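Local coordinates for kelch repeat and BTB domain-containing protein A55 (Vaccinia virus WR, PDB 6I2M), which probably acts as a substrate-specific adapter that recruits host proteins to CUL3-containing E3 ubiquitin ligases for degradation, here represented by its BTB domain and part of BACK, at residues S65-Y69 with Q70-D74; S96-F100 with L101-S105; L186-I189 with K190-S194; K169-D173 with D174-I178. All coordinates share one frame; numbering follows the deposited sequence.

Contact 1: residues S65-Y69 with Q70-D74; sequences SHLDY and QSVND
Asp68 caps the start of helix 69-79 by accepting a hydrogen bond from the backbone of Ser71. Asp68 OD1 lies 2.9 Å from Ser71 N and uses the anti lone pair, away from OD2. The carboxylate reaches this amide because CG is anti to the backbone N (chi1 -179°), which puts it beside its own carbonyl carbon, on the side of the following helix. Asp68 is the N-cap residue, and here its side chain supplies the acceptor for an N-H of the first turn. The negative charge there probably also suits the positive end of the helix dipole. The first turn then closes through the backbone. Val72 N donates to Asp68 O at 3.0 Å, and Asn73 N donates to Tyr69 O at 2.9 Å. Outside these bonds, Asn73 CB sits over one face of the Tyr69 ring, toward its rim. The two side chains run alongside each other, with ring and amide planes 40° apart. Leu67 CB, just before the cap, meets Val72 CG2 in the first turn at 3.9 Å, the N'-to-N4 pairing of a hydrophobic staple. Leu67, Ser71 and Val72 pack on helix 91-101, while Tyr69 leans on strands 23-27 and 30-34.

Contact 2: residues S96-F100 with L101-S105; sequences STADF and LQIGS
Leu101 and Ile103 tie the turn after helix 91-101 back to that helix through two backbone hydrogen bonds. Leu101 N donates to Thr97 O at 3.0 Å, a nearly straight bond of the last regular turn. Ile103 N donates to Ala98 O at 3.1 Å, with the donor in the carbonyl plane. This second bond spans five residues, and between its ends Gln102 has a positive phi of 54°.

Among the polar side chains, Gln102 folds back over the helix end. Its chain bends at chi2, which brings Gln102 NE2 to 2.9 Å from Asp99 O. The amide lies alongside the Asp99 carboxylate, with their planes 63° apart. Asp99 OD2 is hydrogen-bonded to an aromatic side chain of another protein's chain.

The apolar contacts are three. The Thr97 and Leu101 side chains lie side by side, pointing the same way, with CG2 of Thr97 3.9 Å from CD1 of Leu101. Ala98 CB meets Ile103 CG2 at 3.8 Å. Leu101 CG reaches Phe100 CD1 at 4.0 Å. The Phe100 ring also meets aromatic rings of the other protein's chain edge-to-face.

A six-to-one backbone bond, a residue of positive phi and the apolar pair Ala98-Ile103 across them are features of a Schellman motif. Here it joins helix 91-101 to helix 104-116 in the BTB/POZ domain.

Contact 3: residues L186-I189 with K190-S194; sequences LILI and KWLES
Lys190 follows Leu186 by one turn of helix 184-195, an alpha-helix in the BACK region of the protein. Lys190 N donates to Leu186 O at 3.2 Å. Lys190 CG passes 3.6 Å from the same Leu186 O, because CG lies beside the backbone N (chi1 -78°). The chain then bends at chi2 and chi4, and NZ reaches Asn155 OD1 with a hydrogen bond.

Trp191 N donates to Ile187 O at 3.2 Å and makes a second, weak bond to Leu188 O. The Trp191 indole turns away from the preceding helical turn. It meets the Phe159 ring edge-to-face, packs on helix 164-171 and donates from NE1 to Leu162 O. Ile187 also faces the protein interior, against helix 150-153.

Leu192 N donates to Leu188 O at 3.0 Å. The Leu188 and Leu192 side chains run alongside each other and point the same way. Leu192 CD1 comes 4.0 Å from Leu188 CG. The two leucines thus form an apolar strip on an exposed flank of the helix, while Ile187 and Trp191 carry the packing on the inner side.

Glu193 N makes a weak bond to Ile189 O. Glu193 CG lies 3.3 Å from Ile189 O.

Ser194 closes the segment. Its backbone N and its hydroxyl both donate to one acceptor, so Lys190 O is gripped twice, with Ser194 OG 2.8 Å away.

Contact 4: residues K169-D173 with D174-I178; sequences KILSD and DMLNI
Asp173 and Asp174 carry the backbone away from helix 164-171, which ends as Ser172 leaves helical geometry, and Met175 follows with a positive phi of 72°. Asp173 OD1 accepts from Asp174 N at 2.9 Å. The donor comes on the anti side, 30° out of the carboxylate plane. This bond ties the Asp173 side chain to the amide of the very next residue. It forms because Asp173 CG lies between the backbone N and the carbonyl carbon (chi1 40°), which keeps OD1 near the next amide. Asp174 OD2 is 4.3 Å from Asp173 OD1, so two like charges lie close on an exposed surface. Each would probably make it harder for the other to ionise. The loop then turns Leu176 back toward the helix end. Leu176 CD2 rests 3.7 Å from Ile170 O and also comes near Asp173 O. Leu176 CD1 only just meets Leu171 CD2, at 4.5 Å. Asn177 centres an inverse gamma turn, with a weak bond from Ile178 N to Leu176 O. Around this turn Ile170 packs on helix 136-147. Leu176 and Ile178 lean on helix 150-153, and Leu171 touches Ala184 of helix 184-195.

The four contacts form two pairs at separate places in the chain. Contacts 1 and 2 belong to the BTB/POZ domain, with centres 12 Å apart. They join where Ser71 OG lies 3.0 Å from Thr97 OG1, a probable hydrogen bond, and where Val72 CG2 packs on Thr97 CG2. Contacts 3 and 4 lie in the BACK region, with centres 15 Å apart. There Ile187 of helix 184-195 packs against Leu171 and Ile178. The pairs do not touch: contacts 2 and 4 remain about 17 Å apart at their nearest atoms. Another protein's chain reaches contacts 1 and 2, consistent with the BTB domain's role in binding CUL3, but not contacts 3 and 4.

Contact 1: residues S65-Y69 with Q70-D74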
loop_
_atom_site.group_PDB
_atom_site.type_symbol
_atom_site.label_atom_id
_atom_site.label_comp_id
_atom_site.label_asym_id
_atom_site.label_seq_id
_atom_site.Cartn_x
_atom_site.Cartn_y
_atom_site.Cartn_z
ATOM N N SER A 65 -23.539 13.418 -4.817
ATOM C CA SER A 65 -24.396 14.148 -3.875
ATOM C C SER A 65 -25.505 13.305 -3.231
ATOM O O SER A 65 -26.008 13.684 -2.171
ATOM C CB SER A 65 -24.987 15.387 -4.542
ATOM O OG SER A 65 -23.970 16.316 -4.878
ATOM N N HIS A 66 -25.876 12.167 -3.857
ATOM C CA HIS A 66 -26.916 11.260 -3.357
ATOM C C HIS A 66 -26.439 10.368 -2.188
ATOM O O HIS A 66 -27.252 9.655 -1.592
ATOM C CB HIS A 66 -27.516 10.428 -4.506
ATOM C CG HIS A 66 -26.559 9.456 -5.121
ATOM N ND1 HIS A 66 -25.600 9.864 -6.031
ATOM C CD2 HIS A 66 -26.451 8.119 -4.943
ATOM C CE1 HIS A 66 -24.937 8.770 -6.367
ATOM N NE2 HIS A 66 -25.415 7.695 -5.739
ATOM N N LEU A 67 -25.132 10.426 -1.857
ATOM C CA LEU A 67 -24.507 9.667 -0.768
ATOM C C LEU A 67 -24.108 10.593 0.396
ATOM O O LEU A 67 -23.918 11.793 0.185
ATOM C CB LEU A 67 -23.273 8.892 -1.279
ATOM C CG LEU A 67 -23.490 7.879 -2.414
ATOM C CD1 LEU A 67 -22.210 7.657 -3.188
ATOM C CD2 LEU A 67 -24.030 6.553 -1.894
ATOM N N ASP A 68 -23.978 10.031 1.618
ATOM C CA ASP A 68 -23.600 10.755 2.838
ATOM C C ASP A 68 -22.122 11.179 2.791
ATOM O O ASP A 68 -21.262 10.337 2.527
ATOM C CB ASP A 68 -23.892 9.887 4.078
ATOM C CG ASP A 68 -23.572 10.550 5.401
ATOM O OD1 ASP A 68 -22.451 10.340 5.911
ATOM O OD2 ASP A 68 -24.442 11.273 5.929
ATOM N N TYR A 69 -21.836 12.481 3.042
ATOM C CA TYR A 69 -20.485 13.063 3.004
ATOM C C TYR A 69 -19.496 12.411 3.977
ATOM O O TYR A 69 -18.431 11.978 3.536
ATOM C CB TYR A 69 -20.504 14.598 3.196
ATOM C CG TYR A 69 -19.137 15.199 3.469
ATOM C CD1 TYR A 69 -18.149 15.211 2.489
ATOM C CD2 TYR A 69 -18.827 15.737 4.715
ATOM C CE1 TYR A 69 -16.882 15.734 2.744
ATOM C CE2 TYR A 69 -17.567 16.274 4.979
ATOM C CZ TYR A 69 -16.598 16.274 3.987
ATOM O OH TYR A 69 -15.355 16.804 4.234
ATOM N N GLN A 70 -19.826 12.380 5.289
ATOM C CA GLN A 70 -18.974 11.801 6.335
ATOM C C GLN A 70 -18.681 10.320 6.067
ATOM O O GLN A 70 -17.589 9.850 6.386
ATOM C CB GLN A 70 -19.580 12.027 7.736
ATOM C CG GLN A 70 -18.615 11.797 8.914
ATOM C CD GLN A 70 -17.387 12.687 8.916
ATOM O OE1 GLN A 70 -17.448 13.895 8.649
ATOM N NE2 GLN A 70 -16.240 12.102 9.230
ATOM N N SER A 71 -19.638 9.612 5.433
ATOM C CA SER A 71 -19.512 8.211 5.041
ATOM C C SER A 71 -18.472 8.077 3.917
ATOM O O SER A 71 -17.534 7.295 4.065
ATOM C CB SER A 71 -20.865 7.659 4.601
ATOM O OG SER A 71 -20.777 6.299 4.215
ATOM N N VAL A 72 -18.617 8.871 2.825
ATOM C CA VAL A 72 -17.706 8.893 1.667
ATOM C C VAL A 72 -16.282 9.287 2.109
ATOM O O VAL A 72 -15.330 8.598 1.745
ATOM C CB VAL A 72 -18.238 9.773 0.489
ATOM C CG1 VAL A 72 -17.233 9.855 -0.657
ATOM C CG2 VAL A 72 -19.574 9.260 -0.034
ATOM N N ASN A 73 -16.157 10.363 2.920
ATOM C CA ASN A 73 -14.887 10.884 3.446
ATOM C C ASN A 73 -14.109 9.834 4.251
ATOM O O ASN A 73 -12.908 9.672 4.029
ATOM C CB ASN A 73 -15.120 12.151 4.281
ATOM C CG ASN A 73 -13.852 12.875 4.661
ATOM O OD1 ASN A 73 -13.263 13.612 3.863
ATOM N ND2 ASN A 73 -13.403 12.677 5.890
ATOM N N ASP A 74 -14.797 9.113 5.162
ATOM C CA ASP A 74 -14.195 8.065 5.989
ATOM C C ASP A 74 -13.831 6.830 5.172
ATOM O O ASP A 74 -12.862 6.148 5.509
ATOM C CB ASP A 74 -15.104 7.695 7.173
ATOM C CG ASP A 74 -15.210 8.750 8.263
ATOM O OD1 ASP A 74 -14.461 9.754 8.200
ATOM O OD2 ASP A 74 -16.038 8.571 9.180
#

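Contact 2: residues S96-F100 with L101-S105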
loop_
_atom_site.group_PDB
_atom_site.type_symbol
_atom_site.label_atom_id
_atom_site.label_comp_id
_atom_site.label_asym_id
_atom_site.label_seq_id
_atom_site.Cartn_x
_atom_site.Cartn_y
_atom_site.Cartn_z
ATOM N N SER A 96 -23.991 1.089 3.377
ATOM C CA SER A 96 -24.814 1.478 2.221
ATOM C C SER A 96 -23.980 2.098 1.099
ATOM O O SER A 96 -24.168 1.751 -0.072
ATOM C CB SER A 96 -25.904 2.460 2.642
ATOM O OG SER A 96 -26.855 1.853 3.499
ATOM N N THR A 97 -23.063 3.014 1.465
ATOM C CA THR A 97 -22.169 3.711 0.541
ATOM C C THR A 97 -21.103 2.749 0.001
ATOM O O THR A 97 -20.778 2.809 -1.188
ATOM C CB THR A 97 -21.575 4.959 1.208
ATOM O OG1 THR A 97 -22.591 5.653 1.938
ATOM C CG2 THR A 97 -20.931 5.899 0.210
ATOM N N ALA A 98 -20.577 1.854 0.871
ATOM C CA ALA A 98 -19.580 0.843 0.506
ATOM C C ALA A 98 -20.169 -0.185 -0.457
ATOM O O ALA A 98 -19.441 -0.710 -1.297
ATOM C CB ALA A 98 -19.045 0.148 1.749
ATOM N N ASP A 99 -21.485 -0.461 -0.339
ATOM C CA ASP A 99 -22.214 -1.395 -1.198
ATOM C C ASP A 99 -22.411 -0.814 -2.599
ATOM O O ASP A 99 -22.317 -1.552 -3.580
ATOM C CB ASP A 99 -23.565 -1.774 -0.566
ATOM C CG ASP A 99 -24.281 -2.950 -1.207
ATOM O OD1 ASP A 99 -23.607 -3.774 -1.870
ATOM O OD2 ASP A 99 -25.511 -3.061 -1.027
ATOM N N PHE A 100 -22.674 0.508 -2.687
ATOM C CA PHE A 100 -22.857 1.239 -3.942
ATOM C C PHE A 100 -21.522 1.342 -4.690
ATOM O O PHE A 100 -21.456 0.990 -5.869
ATOM C CB PHE A 100 -23.456 2.639 -3.676
ATOM C CG PHE A 100 -23.516 3.553 -4.882
ATOM C CD1 PHE A 100 -22.510 4.482 -5.122
ATOM C CD2 PHE A 100 -24.573 3.477 -5.781
ATOM C CE1 PHE A 100 -22.554 5.310 -6.245
ATOM C CE2 PHE A 100 -24.619 4.310 -6.901
ATOM C CZ PHE A 100 -23.608 5.218 -7.127
ATOM N N LEU A 101 -20.466 1.818 -3.998
ATOM C CA LEU A 101 -19.122 1.980 -4.559
ATOM C C LEU A 101 -18.385 0.642 -4.752
ATOM O O LEU A 101 -17.347 0.605 -5.413
ATOM C CB LEU A 101 -18.287 2.973 -3.727
ATOM C CG LEU A 101 -18.772 4.431 -3.713
ATOM C CD1 LEU A 101 -18.253 5.165 -2.493
ATOM C CD2 LEU A 101 -18.382 5.170 -4.993
ATOM N N GLN A 102 -18.948 -0.451 -4.192
ATOM C CA GLN A 102 -18.476 -1.838 -4.262
ATOM C C GLN A 102 -17.015 -2.023 -3.813
ATOM O O GLN A 102 -16.183 -2.550 -4.561
ATOM C CB GLN A 102 -18.733 -2.456 -5.650
ATOM C CG GLN A 102 -20.183 -2.903 -5.870
ATOM C CD GLN A 102 -20.595 -4.114 -5.057
ATOM O OE1 GLN A 102 -19.790 -4.996 -4.730
ATOM N NE2 GLN A 102 -21.874 -4.187 -4.723
ATOM N N ILE A 103 -16.724 -1.601 -2.572
ATOM C CA ILE A 103 -15.416 -1.767 -1.937
ATOM C C ILE A 103 -15.488 -3.006 -1.029
ATOM O O ILE A 103 -16.186 -2.993 -0.011
ATOM C CB ILE A 103 -14.859 -0.475 -1.247
ATOM C CG1 ILE A 103 -13.628 -0.794 -0.354
ATOM C CG2 ILE A 103 -15.947 0.305 -0.488
ATOM C CD1 ILE A 103 -12.774 0.366 0.062
ATOM N N GLY A 104 -14.812 -4.074 -1.455
ATOM C CA GLY A 104 -14.775 -5.361 -0.766
ATOM C C GLY A 104 -14.167 -5.331 0.620
ATOM O O GLY A 104 -14.638 -6.030 1.522
ATOM N N SER A 105 -13.112 -4.516 0.787
ATOM C CA SER A 105 -12.365 -4.331 2.032
ATOM C C SER A 105 -13.209 -3.676 3.130
ATOM O O SER A 105 -13.042 -4.004 4.306
ATOM C CB SER A 105 -11.118 -3.496 1.767
ATOM O OG SER A 105 -10.237 -4.157 0.872
#

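Contact 3: residues L186-I189 with K190-S194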
loop_
_atom_site.group_PDB
_atom_site.type_symbol
_atom_site.label_atom_id
_atom_site.label_comp_id
_atom_site.label_asym_id
_atom_site.label_seq_id
_atom_site.Cartn_x
_atom_site.Cartn_y
_atom_site.Cartn_z
ATOM N N LEU A 186 -50.973 -12.072 21.837
ATOM C CA LEU A 186 -50.602 -10.994 22.765
ATOM C C LEU A 186 -49.537 -10.072 22.154
ATOM O O LEU A 186 -49.510 -8.882 22.471
ATOM C CB LEU A 186 -50.119 -11.553 24.118
ATOM C CG LEU A 186 -51.142 -12.331 24.954
ATOM C CD1 LEU A 186 -50.453 -13.338 25.850
ATOM C CD2 LEU A 186 -52.017 -11.396 25.779
ATOM N N ILE A 187 -48.668 -10.628 21.278
ATOM C CA ILE A 187 -47.617 -9.904 20.549
ATOM C C ILE A 187 -48.291 -9.007 19.488
ATOM O O ILE A 187 -47.879 -7.859 19.304
ATOM C CB ILE A 187 -46.564 -10.898 19.958
ATOM C CG1 ILE A 187 -45.718 -11.535 21.088
ATOM C CG2 ILE A 187 -45.650 -10.232 18.910
ATOM C CD1 ILE A 187 -45.228 -12.967 20.825
ATOM N N LEU A 188 -49.351 -9.533 18.831
ATOM C CA LEU A 188 -50.159 -8.840 17.823
ATOM C C LEU A 188 -50.898 -7.647 18.454
ATOM O O LEU A 188 -50.966 -6.586 17.832
ATOM C CB LEU A 188 -51.154 -9.825 17.171
ATOM C CG LEU A 188 -52.028 -9.304 16.021
ATOM C CD1 LEU A 188 -51.280 -9.334 14.695
ATOM C CD2 LEU A 188 -53.299 -10.120 15.900
ATOM N N ILE A 189 -51.425 -7.822 19.690
ATOM C CA ILE A 189 -52.132 -6.784 20.457
ATOM C C ILE A 189 -51.181 -5.616 20.763
ATOM O O ILE A 189 -51.541 -4.464 20.515
ATOM C CB ILE A 189 -52.833 -7.373 21.725
ATOM C CG1 ILE A 189 -54.030 -8.269 21.325
ATOM C CG2 ILE A 189 -53.285 -6.272 22.705
ATOM C CD1 ILE A 189 -54.404 -9.372 22.337
ATOM N N LYS A 190 -49.954 -5.924 21.244
ATOM C CA LYS A 190 -48.913 -4.938 21.562
ATOM C C LYS A 190 -48.458 -4.142 20.334
ATOM O O LYS A 190 -48.099 -2.972 20.475
ATOM C CB LYS A 190 -47.717 -5.595 22.270
ATOM C CG LYS A 190 -47.950 -5.878 23.754
ATOM C CD LYS A 190 -47.598 -4.682 24.644
ATOM C CE LYS A 190 -47.842 -4.951 26.110
ATOM N NZ LYS A 190 -46.784 -5.810 26.707
ATOM N N TRP A 191 -48.486 -4.768 19.136
ATOM C CA TRP A 191 -48.130 -4.115 17.874
ATOM C C TRP A 191 -49.241 -3.158 17.447
ATOM O O TRP A 191 -48.949 -2.038 17.030
ATOM C CB TRP A 191 -47.827 -5.145 16.772
ATOM C CG TRP A 191 -47.360 -4.528 15.483
ATOM C CD1 TRP A 191 -46.115 -4.046 15.207
ATOM C CD2 TRP A 191 -48.147 -4.313 14.303
ATOM N NE1 TRP A 191 -46.072 -3.550 13.925
ATOM C CE2 TRP A 191 -47.306 -3.701 13.347
ATOM C CE3 TRP A 191 -49.482 -4.584 13.957
ATOM C CZ2 TRP A 191 -47.757 -3.355 12.067
ATOM C CZ3 TRP A 191 -49.927 -4.242 12.689
ATOM C CH2 TRP A 191 -49.071 -3.635 11.761
ATOM N N LEU A 192 -50.513 -3.591 17.586
ATOM C CA LEU A 192 -51.699 -2.791 17.261
ATOM C C LEU A 192 -51.890 -1.629 18.250
ATOM O O LEU A 192 -52.577 -0.661 17.923
ATOM C CB LEU A 192 -52.960 -3.674 17.203
ATOM C CG LEU A 192 -53.087 -4.612 15.997
ATOM C CD1 LEU A 192 -53.923 -5.826 16.341
ATOM C CD2 LEU A 192 -53.676 -3.893 14.790
ATOM N N GLU A 193 -51.274 -1.725 19.447
ATOM C CA GLU A 193 -51.312 -0.698 20.492
ATOM C C GLU A 193 -50.196 0.334 20.282
ATOM O O GLU A 193 -50.401 1.515 20.563
ATOM C CB GLU A 193 -51.201 -1.332 21.890
ATOM C CG GLU A 193 -52.501 -1.926 22.405
ATOM C CD GLU A 193 -53.357 -1.005 23.251
ATOM O OE1 GLU A 193 -53.797 0.049 22.738
ATOM O OE2 GLU A 193 -53.602 -1.347 24.430
ATOM N N SER A 194 -49.022 -0.119 19.790
ATOM C CA SER A 194 -47.850 0.722 19.526
ATOM C C SER A 194 -47.975 1.514 18.220
ATOM O O SER A 194 -47.531 2.662 18.166
ATOM C CB SER A 194 -46.577 -0.121 19.505
ATOM O OG SER A 194 -46.375 -0.790 20.740
#

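Contact 4: residues K169-D173 with D174-I178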
loop_
_atom_site.group_PDB
_atom_site.type_symbol
_atom_site.label_atom_id
_atom_site.label_comp_id
_atom_site.label_asym_id
_atom_site.label_seq_id
_atom_site.Cartn_x
_atom_site.Cartn_y
_atom_site.Cartn_z
ATOM N N LYS A 169 -44.314 -12.396 8.937
ATOM C CA LYS A 169 -43.090 -13.188 8.750
ATOM C C LYS A 169 -42.533 -13.727 10.079
ATOM O O LYS A 169 -42.060 -14.865 10.120
ATOM C CB LYS A 169 -42.024 -12.354 8.014
ATOM C CG LYS A 169 -40.901 -13.177 7.392
ATOM C CD LYS A 169 -39.793 -12.294 6.843
ATOM C CE LYS A 169 -38.629 -13.107 6.338
ATOM N NZ LYS A 169 -37.521 -12.241 5.857
ATOM N N ILE A 170 -42.596 -12.912 11.152
ATOM C CA ILE A 170 -42.117 -13.259 12.495
ATOM C C ILE A 170 -42.996 -14.357 13.137
ATOM O O ILE A 170 -42.464 -15.368 13.601
ATOM C CB ILE A 170 -41.964 -11.974 13.377
ATOM C CG1 ILE A 170 -40.717 -11.158 12.954
ATOM C CG2 ILE A 170 -41.916 -12.298 14.879
ATOM C CD1 ILE A 170 -40.733 -9.653 13.319
ATOM N N LEU A 171 -44.329 -14.160 13.137
ATOM C CA LEU A 171 -45.312 -15.079 13.725
ATOM C C LEU A 171 -45.639 -16.306 12.850
ATOM O O LEU A 171 -46.195 -17.278 13.365
ATOM C CB LEU A 171 -46.613 -14.317 14.066
ATOM C CG LEU A 171 -46.513 -13.139 15.045
ATOM C CD1 LEU A 171 -47.610 -12.124 14.789
ATOM C CD2 LEU A 171 -46.564 -13.608 16.492
ATOM N N SER A 172 -45.292 -16.249 11.542
ATOM C CA SER A 172 -45.545 -17.241 10.484
ATOM C C SER A 172 -45.513 -18.722 10.902
ATOM O O SER A 172 -46.528 -19.403 10.733
ATOM C CB SER A 172 -44.589 -17.028 9.312
ATOM O OG SER A 172 -45.008 -17.740 8.158
ATOM N N ASP A 173 -44.369 -19.227 11.411
ATOM C CA ASP A 173 -44.255 -20.643 11.762
ATOM C C ASP A 173 -43.631 -20.910 13.144
ATOM O O ASP A 173 -44.378 -21.081 14.109
ATOM C CB ASP A 173 -43.523 -21.435 10.650
ATOM C CG ASP A 173 -42.324 -20.748 10.007
ATOM O OD1 ASP A 173 -41.705 -19.879 10.668
ATOM O OD2 ASP A 173 -41.995 -21.087 8.851
ATOM N N ASP A 174 -42.285 -20.980 13.237
ATOM C CA ASP A 174 -41.570 -21.297 14.477
ATOM C C ASP A 174 -40.311 -20.440 14.711
ATOM O O ASP A 174 -40.202 -19.345 14.155
ATOM C CB ASP A 174 -41.242 -22.804 14.523
ATOM C CG ASP A 174 -40.406 -23.288 13.355
ATOM O OD1 ASP A 174 -39.162 -23.211 13.443
ATOM O OD2 ASP A 174 -40.996 -23.744 12.352
ATOM N N MET A 175 -39.386 -20.940 15.577
ATOM C CA MET A 175 -38.098 -20.360 15.998
ATOM C C MET A 175 -38.255 -19.140 16.948
ATOM O O MET A 175 -37.270 -18.727 17.567
ATOM C CB MET A 175 -37.179 -20.049 14.792
ATOM C CG MET A 175 -35.689 -20.020 15.121
ATOM S SD MET A 175 -35.018 -21.558 15.806
ATOM C CE MET A 175 -33.321 -21.088 16.012
ATOM N N LEU A 176 -39.487 -18.606 17.103
ATOM C CA LEU A 176 -39.757 -17.481 18.004
ATOM C C LEU A 176 -39.701 -17.928 19.471
ATOM O O LEU A 176 -40.444 -18.824 19.880
ATOM C CB LEU A 176 -41.058 -16.710 17.652
ATOM C CG LEU A 176 -42.394 -17.471 17.563
ATOM C CD1 LEU A 176 -43.542 -16.584 17.994
ATOM C CD2 LEU A 176 -42.658 -17.976 16.151
ATOM N N ASN A 177 -38.754 -17.347 20.233
ATOM C CA ASN A 177 -38.493 -17.675 21.635
ATOM C C ASN A 177 -39.627 -17.248 22.575
ATOM O O ASN A 177 -39.577 -16.178 23.190
ATOM C CB ASN A 177 -37.129 -17.122 22.081
ATOM C CG ASN A 177 -36.650 -17.584 23.441
ATOM O OD1 ASN A 177 -36.925 -18.702 23.896
ATOM N ND2 ASN A 177 -35.897 -16.729 24.116
ATOM N N ILE A 178 -40.657 -18.105 22.671
ATOM C CA ILE A 178 -41.828 -17.920 23.534
ATOM C C ILE A 178 -42.087 -19.206 24.327
ATOM O O ILE A 178 -42.385 -20.246 23.731
ATOM C CB ILE A 178 -43.088 -17.367 22.793
ATOM C CG1 ILE A 178 -43.400 -18.139 21.483
ATOM C CG2 ILE A 178 -42.956 -15.862 22.540
ATOM C CD1 ILE A 178 -44.893 -18.309 21.171
#